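Local coordinates for protein prolyl endopeptidase (Myxococcus xanthus, PDB 2BKL) that probably hydrolyses oligopeptides after proline, and less readily after alanine, as a serine peptidase built from a beta-propeller and an alpha/beta-hydrolase domain, at residues G363-L368 against A377-T382; R388-T393 against E401-V406. All blocks are in the same frame, centred on the assembly; numbering follows the deposited sequence.

Interaction 1 of 2, residues G363-L368 against A377-T382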
loop_
_atom_site.group_PDB
_atom_site.type_symbol
_atom_site.label_atom_id
_atom_site.label_comp_id
_atom_site.label_asym_id
_atom_site.label_seq_id
_atom_site.Cartn_x
_atom_site.Cartn_y
_atom_site.Cartn_z
ATOM N N GLY A 363 -5.595 -3.113 -19.187
ATOM C CA GLY A 363 -5.615 -3.411 -17.764
ATOM C C GLY A 363 -4.328 -2.960 -17.110
ATOM O O GLY A 363 -3.770 -1.933 -17.455
ATOM N N ALA A 364 -3.836 -3.741 -16.141
ATOM C CA ALA A 364 -2.618 -3.419 -15.390
ATOM C C ALA A 364 -1.636 -4.581 -15.492
ATOM O O ALA A 364 -1.972 -5.704 -15.209
ATOM C CB ALA A 364 -2.896 -3.120 -13.922
ATOM N N ALA A 365 -0.409 -4.285 -15.846
ATOM C CA ALA A 365 0.648 -5.290 -15.944
ATOM C C ALA A 365 1.787 -4.959 -15.019
ATOM O O ALA A 365 2.211 -3.797 -14.966
ATOM C CB ALA A 365 1.148 -5.390 -17.355
ATOM N N SER A 366 2.346 -5.959 -14.326
ATOM C CA SER A 366 3.555 -5.773 -13.557
ATOM C C SER A 366 4.767 -5.711 -14.484
ATOM O O SER A 366 4.701 -6.113 -15.648
ATOM C CB SER A 366 3.751 -6.916 -12.558
ATOM O OG SER A 366 4.160 -8.109 -13.241
ATOM N N ASN A 367 5.889 -5.263 -13.941
ATOM C CA ASN A 367 7.151 -5.415 -14.632
ATOM C C ASN A 367 7.486 -6.896 -14.696
ATOM O O ASN A 367 6.930 -7.713 -13.956
ATOM C CB ASN A 367 8.250 -4.604 -13.946
ATOM C CG ASN A 367 9.386 -4.233 -14.886
ATOM O OD1 ASN A 367 9.334 -4.511 -16.051
ATOM N ND2 ASN A 367 10.380 -3.533 -14.370
ATOM N N LEU A 368 8.395 -7.252 -15.576
ATOM C CA LEU A 368 8.901 -8.604 -15.605
ATOM C C LEU A 368 9.651 -8.920 -14.326
ATOM O O LEU A 368 10.365 -8.076 -13.772
ATOM C CB LEU A 368 9.803 -8.812 -16.798
ATOM C CG LEU A 368 9.166 -8.751 -18.175
ATOM C CD1 LEU A 368 10.229 -8.973 -19.246
ATOM C CD2 LEU A 368 8.049 -9.761 -18.301
ATOM N N ALA A 377 11.024 -15.081 -17.469
ATOM C CA ALA A 377 10.557 -14.018 -16.591
ATOM C C ALA A 377 9.044 -13.981 -16.620
ATOM O O ALA A 377 8.457 -14.243 -17.666
ATOM C CB ALA A 377 11.098 -12.672 -16.997
ATOM N N TYR A 378 8.417 -13.592 -15.520
ATOM C CA TYR A 378 6.982 -13.645 -15.394
ATOM C C TYR A 378 6.417 -12.263 -15.220
ATOM O O TYR A 378 7.084 -11.366 -14.691
ATOM C CB TYR A 378 6.599 -14.508 -14.176
ATOM C CG TYR A 378 7.027 -15.946 -14.245
ATOM C CD1 TYR A 378 8.327 -16.300 -13.954
ATOM C CD2 TYR A 378 6.131 -16.944 -14.577
ATOM C CE1 TYR A 378 8.731 -17.627 -14.023
ATOM C CE2 TYR A 378 6.526 -18.262 -14.631
ATOM C CZ TYR A 378 7.814 -18.580 -14.360
ATOM O OH TYR A 378 8.222 -19.898 -14.417
ATOM N N TYR A 379 5.183 -12.061 -15.666
ATOM C CA TYR A 379 4.475 -10.861 -15.292
ATOM C C TYR A 379 3.025 -11.176 -15.004
ATOM O O TYR A 379 2.474 -12.182 -15.471
ATOM C CB TYR A 379 4.600 -9.751 -16.347
ATOM C CG TYR A 379 3.767 -9.908 -17.595
ATOM C CD1 TYR A 379 4.257 -10.564 -18.705
ATOM C CD2 TYR A 379 2.490 -9.347 -17.682
ATOM C CE1 TYR A 379 3.477 -10.679 -19.893
ATOM C CE2 TYR A 379 1.734 -9.460 -18.826
ATOM C CZ TYR A 379 2.235 -10.157 -19.918
ATOM O OH TYR A 379 1.451 -10.219 -21.056
ATOM N N VAL A 380 2.431 -10.311 -14.198
ATOM C CA VAL A 380 1.032 -10.422 -13.809
ATOM C C VAL A 380 0.216 -9.406 -14.559
ATOM O O VAL A 380 0.631 -8.255 -14.684
ATOM C CB VAL A 380 0.926 -10.156 -12.290
ATOM C CG1 VAL A 380 -0.509 -10.264 -11.795
ATOM C CG2 VAL A 380 1.823 -11.092 -11.480
ATOM N N PHE A 381 -0.935 -9.829 -15.069
ATOM C CA PHE A 381 -1.891 -8.944 -15.713
ATOM C C PHE A 381 -3.267 -9.044 -15.071
ATOM O O PHE A 381 -3.757 -10.136 -14.797
ATOM C CB PHE A 381 -1.987 -9.269 -17.193
ATOM C CG PHE A 381 -2.984 -8.425 -17.913
ATOM C CD1 PHE A 381 -2.621 -7.171 -18.381
ATOM C CD2 PHE A 381 -4.271 -8.881 -18.111
ATOM C CE1 PHE A 381 -3.522 -6.379 -19.020
ATOM C CE2 PHE A 381 -5.186 -8.099 -18.734
ATOM C CZ PHE A 381 -4.823 -6.849 -19.205
ATOM N N THR A 382 -3.883 -7.908 -14.793
ATOM C CA THR A 382 -5.260 -7.863 -14.292
ATOM C C THR A 382 -5.977 -6.744 -15.017
ATOM O O THR A 382 -5.379 -5.882 -15.616
ATOM C CB THR A 382 -5.388 -7.582 -12.769
ATOM O OG1 THR A 382 -4.734 -6.321 -12.452
ATOM C CG2 THR A 382 -4.646 -8.592 -11.949
#

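Interaction 2 of 2, residues R388-T393 against E401-V406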
loop_
_atom_site.group_PDB
_atom_site.type_symbol
_atom_site.label_atom_id
_atom_site.label_comp_id
_atom_site.label_asym_id
_atom_site.label_seq_id
_atom_site.Cartn_x
_atom_site.Cartn_y
_atom_site.Cartn_z
ATOM N N ARG A 388 -6.524 -12.100 -12.035
ATOM C CA ARG A 388 -5.086 -12.197 -12.268
ATOM C C ARG A 388 -4.721 -13.316 -13.205
ATOM O O ARG A 388 -5.139 -14.449 -13.046
ATOM C CB ARG A 388 -4.315 -12.428 -10.952
ATOM C CG ARG A 388 -4.063 -11.196 -10.133
ATOM C CD ARG A 388 -3.674 -11.494 -8.686
ATOM N NE ARG A 388 -2.580 -12.457 -8.550
ATOM C CZ ARG A 388 -1.295 -12.134 -8.354
ATOM N NH1 ARG A 388 -0.915 -10.863 -8.249
ATOM N NH2 ARG A 388 -0.376 -13.096 -8.243
ATOM N N GLN A 389 -3.904 -12.963 -14.182
ATOM C CA GLN A 389 -3.281 -13.895 -15.088
ATOM C C GLN A 389 -1.788 -13.710 -14.962
ATOM O O GLN A 389 -1.319 -12.588 -14.900
ATOM C CB GLN A 389 -3.675 -13.563 -16.501
ATOM C CG GLN A 389 -5.183 -13.743 -16.760
ATOM C CD GLN A 389 -5.633 -13.293 -18.128
ATOM O OE1 GLN A 389 -4.886 -12.663 -18.879
ATOM N NE2 GLN A 389 -6.891 -13.570 -18.437
ATOM N N ILE A 390 -1.033 -14.786 -14.956
ATOM C CA ILE A 390 0.407 -14.728 -14.985
ATOM C C ILE A 390 0.912 -15.306 -16.277
ATOM O O ILE A 390 0.505 -16.379 -16.675
ATOM C CB ILE A 390 1.014 -15.496 -13.812
ATOM C CG1 ILE A 390 0.505 -14.943 -12.483
ATOM C CG2 ILE A 390 2.541 -15.465 -13.906
ATOM C CD1 ILE A 390 0.951 -15.786 -11.319
ATOM N N TYR A 391 1.800 -14.571 -16.931
ATOM C CA TYR A 391 2.444 -14.997 -18.159
ATOM C C TYR A 391 3.903 -15.315 -17.908
ATOM O O TYR A 391 4.595 -14.608 -17.168
ATOM C CB TYR A 391 2.306 -13.908 -19.242
ATOM C CG TYR A 391 0.885 -13.814 -19.720
ATOM C CD1 TYR A 391 -0.037 -13.053 -19.028
ATOM C CD2 TYR A 391 0.465 -14.494 -20.833
ATOM C CE1 TYR A 391 -1.335 -12.999 -19.407
ATOM C CE2 TYR A 391 -0.867 -14.429 -21.257
ATOM C CZ TYR A 391 -1.749 -13.676 -20.518
ATOM O OH TYR A 391 -3.070 -13.567 -20.902
ATOM N N LYS A 392 4.366 -16.385 -18.539
ATOM C CA LYS A 392 5.765 -16.754 -18.524
ATOM C C LYS A 392 6.319 -16.365 -19.887
ATOM O O LYS A 392 5.785 -16.752 -20.929
ATOM C CB LYS A 392 5.930 -18.249 -18.268
ATOM C CG LYS A 392 7.379 -18.734 -18.286
ATOM C CD LYS A 392 7.470 -20.229 -17.975
ATOM C CE LYS A 392 8.758 -20.832 -18.453
ATOM N NZ LYS A 392 8.697 -22.316 -18.444
ATOM N N THR A 393 7.392 -15.585 -19.879
ATOM C CA THR A 393 7.959 -15.065 -21.107
ATOM C C THR A 393 9.441 -15.381 -21.184
ATOM O O THR A 393 10.096 -15.566 -20.167
ATOM C CB THR A 393 7.754 -13.536 -21.225
ATOM O OG1 THR A 393 8.675 -12.839 -20.359
ATOM C CG2 THR A 393 6.400 -13.079 -20.737
ATOM N N GLU A 401 3.614 -17.174 -22.779
ATOM C CA GLU A 401 2.606 -18.229 -22.589
ATOM C C GLU A 401 1.842 -17.926 -21.316
ATOM O O GLU A 401 2.458 -17.535 -20.330
ATOM C CB GLU A 401 3.278 -19.599 -22.373
ATOM C CG GLU A 401 4.282 -20.038 -23.422
ATOM C CD GLU A 401 4.974 -21.339 -23.043
ATOM O OE1 GLU A 401 4.287 -22.390 -22.975
ATOM O OE2 GLU A 401 6.196 -21.318 -22.801
ATOM N N LEU A 402 0.530 -18.149 -21.307
ATOM C CA LEU A 402 -0.223 -18.128 -20.060
ATOM C C LEU A 402 0.269 -19.229 -19.136
ATOM O O LEU A 402 0.355 -20.412 -19.511
ATOM C CB LEU A 402 -1.715 -18.266 -20.326
ATOM C CG LEU A 402 -2.607 -18.198 -19.084
ATOM C CD1 LEU A 402 -2.657 -16.775 -18.539
ATOM C CD2 LEU A 402 -3.990 -18.699 -19.452
ATOM N N TRP A 403 0.595 -18.852 -17.916
ATOM C CA TRP A 403 1.123 -19.753 -16.923
ATOM C C TRP A 403 0.087 -20.075 -15.838
ATOM O O TRP A 403 0.049 -21.195 -15.348
ATOM C CB TRP A 403 2.382 -19.144 -16.318
ATOM C CG TRP A 403 3.162 -20.014 -15.368
ATOM C CD1 TRP A 403 4.027 -21.017 -15.705
ATOM C CD2 TRP A 403 3.207 -19.915 -13.947
ATOM N NE1 TRP A 403 4.584 -21.563 -14.577
ATOM C CE2 TRP A 403 4.090 -20.914 -13.479
ATOM C CE3 TRP A 403 2.553 -19.109 -13.005
ATOM C CZ2 TRP A 403 4.359 -21.102 -12.124
ATOM C CZ3 TRP A 403 2.832 -19.288 -11.663
ATOM C CH2 TRP A 403 3.724 -20.286 -11.231
ATOM N N ALA A 404 -0.683 -19.075 -15.412
ATOM C CA ALA A 404 -1.741 -19.271 -14.427
ATOM C C ALA A 404 -2.826 -18.255 -14.646
ATOM O O ALA A 404 -2.568 -17.182 -15.130
ATOM C CB ALA A 404 -1.182 -19.134 -13.007
ATOM N N LYS A 405 -4.056 -18.618 -14.287
ATOM C CA LYS A 405 -5.205 -17.736 -14.370
ATOM C C LYS A 405 -6.124 -18.077 -13.218
ATOM O O LYS A 405 -6.391 -19.256 -12.988
ATOM C CB LYS A 405 -5.909 -17.984 -15.714
ATOM C CG LYS A 405 -7.190 -17.236 -15.956
ATOM C CD LYS A 405 -7.648 -17.360 -17.427
ATOM C CE LYS A 405 -8.283 -18.716 -17.737
ATOM N NZ LYS A 405 -9.796 -18.677 -17.792
ATOM N N VAL A 406 -6.586 -17.069 -12.482
ATOM C CA VAL A 406 -7.583 -17.275 -11.417
ATOM C C VAL A 406 -8.972 -17.410 -12.020
ATOM O O VAL A 406 -9.439 -16.524 -12.738
ATOM C CB VAL A 406 -7.579 -16.117 -10.397
ATOM C CG1 VAL A 406 -8.549 -16.424 -9.297
ATOM C CG2 VAL A 406 -6.186 -15.913 -9.809
HETATM O O HOH W 1 7.237 -18.679 -22.401
#

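Interaction 1 of 2, residues G363-L368 against A377-T382
Ala364 and Thr382 form an antiparallel hydrogen-bonded pair: Ala364 N gives its hydrogen to Thr382 O at 2.7 Å, and Thr382 N returns a bond to Ala364 O. Two residues on, Ser366 N reaches Val380 O, but the matching bond is taken over by a side chain. Val380 N donates to Ser366 OG at 3.0 Å, nearly straight at 175°, while the same hydroxyl donates to Asn367 O. Serine suits this place because its OG, set between the backbone N and the carbonyl carbon (chi1 74°), stands in for a carbonyl as the chain leaves strand geometry. Ser366 O is buried without a polar partner.

Ala365 CB lies at the edge of the Phe381 ring, 4.3 Å from CD1, and also approaches Tyr379 CD2. Leu368 CD2 meets Tyr379 CD1 at 3.9 Å. Gly363 CA is 3.8 Å from Phe381 CZ, and a CB there would clash with the ring and with Thr382 O.

Strand 364-365 is an outermost strand of its four-stranded antiparallel sheet, a blade of the beta-propeller; strand 376-383 pairs on its other side with strand 386-394, whose Tyr391 ring meets that of Tyr379. Asn367 bonds Ser333 of strand 331-338, in the adjoining sheet.

Interaction 2 of 2, residues R388-T393 against E401-V406
Ile390 O accepts two backbone hydrogens, from Trp403 N at 2.8 Å and Ala404 N at 3.2 Å, so the antiparallel ladder, otherwise bonded regularly from Lys392 and Glu401 to Arg388 and Val406, slips by one residue. Trp403, with phi/psi of -107/-40°, is the extra residue.

On the face carrying Gln389 and Tyr391, Leu402 CD1 sits over one face of the phenol ring, 4.1 Å from the ring centroid and displaced toward the rim, nearest CZ. This is a CH-pi contact, and the Leu402 CG, anti to the backbone N (chi1 -178°), starts the branch in that direction. Tyr391 OH donates to Gln389 OE1 at 2.9 Å, lying above the plane of the amide carbonyl, which ties down the end of the extended glutamine. An alanine in place of Tyr391 would probably leave Gln389 OE1 without this donor and Leu402 CD1 without the ring beneath it.

The slip is a classic beta bulge, in the hairpin that forms the outer edge of a propeller blade. It turns Trp403 toward strand 388-393, and its indole lies beside Ile390, pointing the same way, with CE3 3.8 Å from Ile390 CG2. A broad aromatic suits this spot because the ring also meets Lys392, where Lys392 CD lies 4.2 Å from Trp403 CD1, and packs edge-to-face on Tyr378. Ile390 CD1 reaches onward to Ala404 CB, a small group that also touches Val72 of strand 71-78.

At the exposed end, a water donates to both Lys392 O and Glu401 OE2. Lys392 NZ stands 5.1 Å from Glu401 OE2, too far for a salt bridge, though the opposite charges may attract; it also makes a long, weak ion pair with Glu102.

Overall arrangement
Interaction 1 comes first along the chain, its centre about 9 Å from that of interaction 2. Together they take in all four strands of one antiparallel sheet, ordered 364-365, 376-383, 386-394, 400-405, a meander that forms one blade of the N-terminal beta-propeller. Interaction 1 pairs the first two strands and is mostly buried, whereas interaction 2 pairs the last two at the surface. The middle strands join them, with Phe381 N 2.8 Å from Gln389 O and Ala377 O as close to Thr393 N. Strand 71-78 of the first sheet touches both, and strand 331-338 of the preceding one interaction 1; first and last blades thus meet without a shared strand, as in prolyl oligopeptidases.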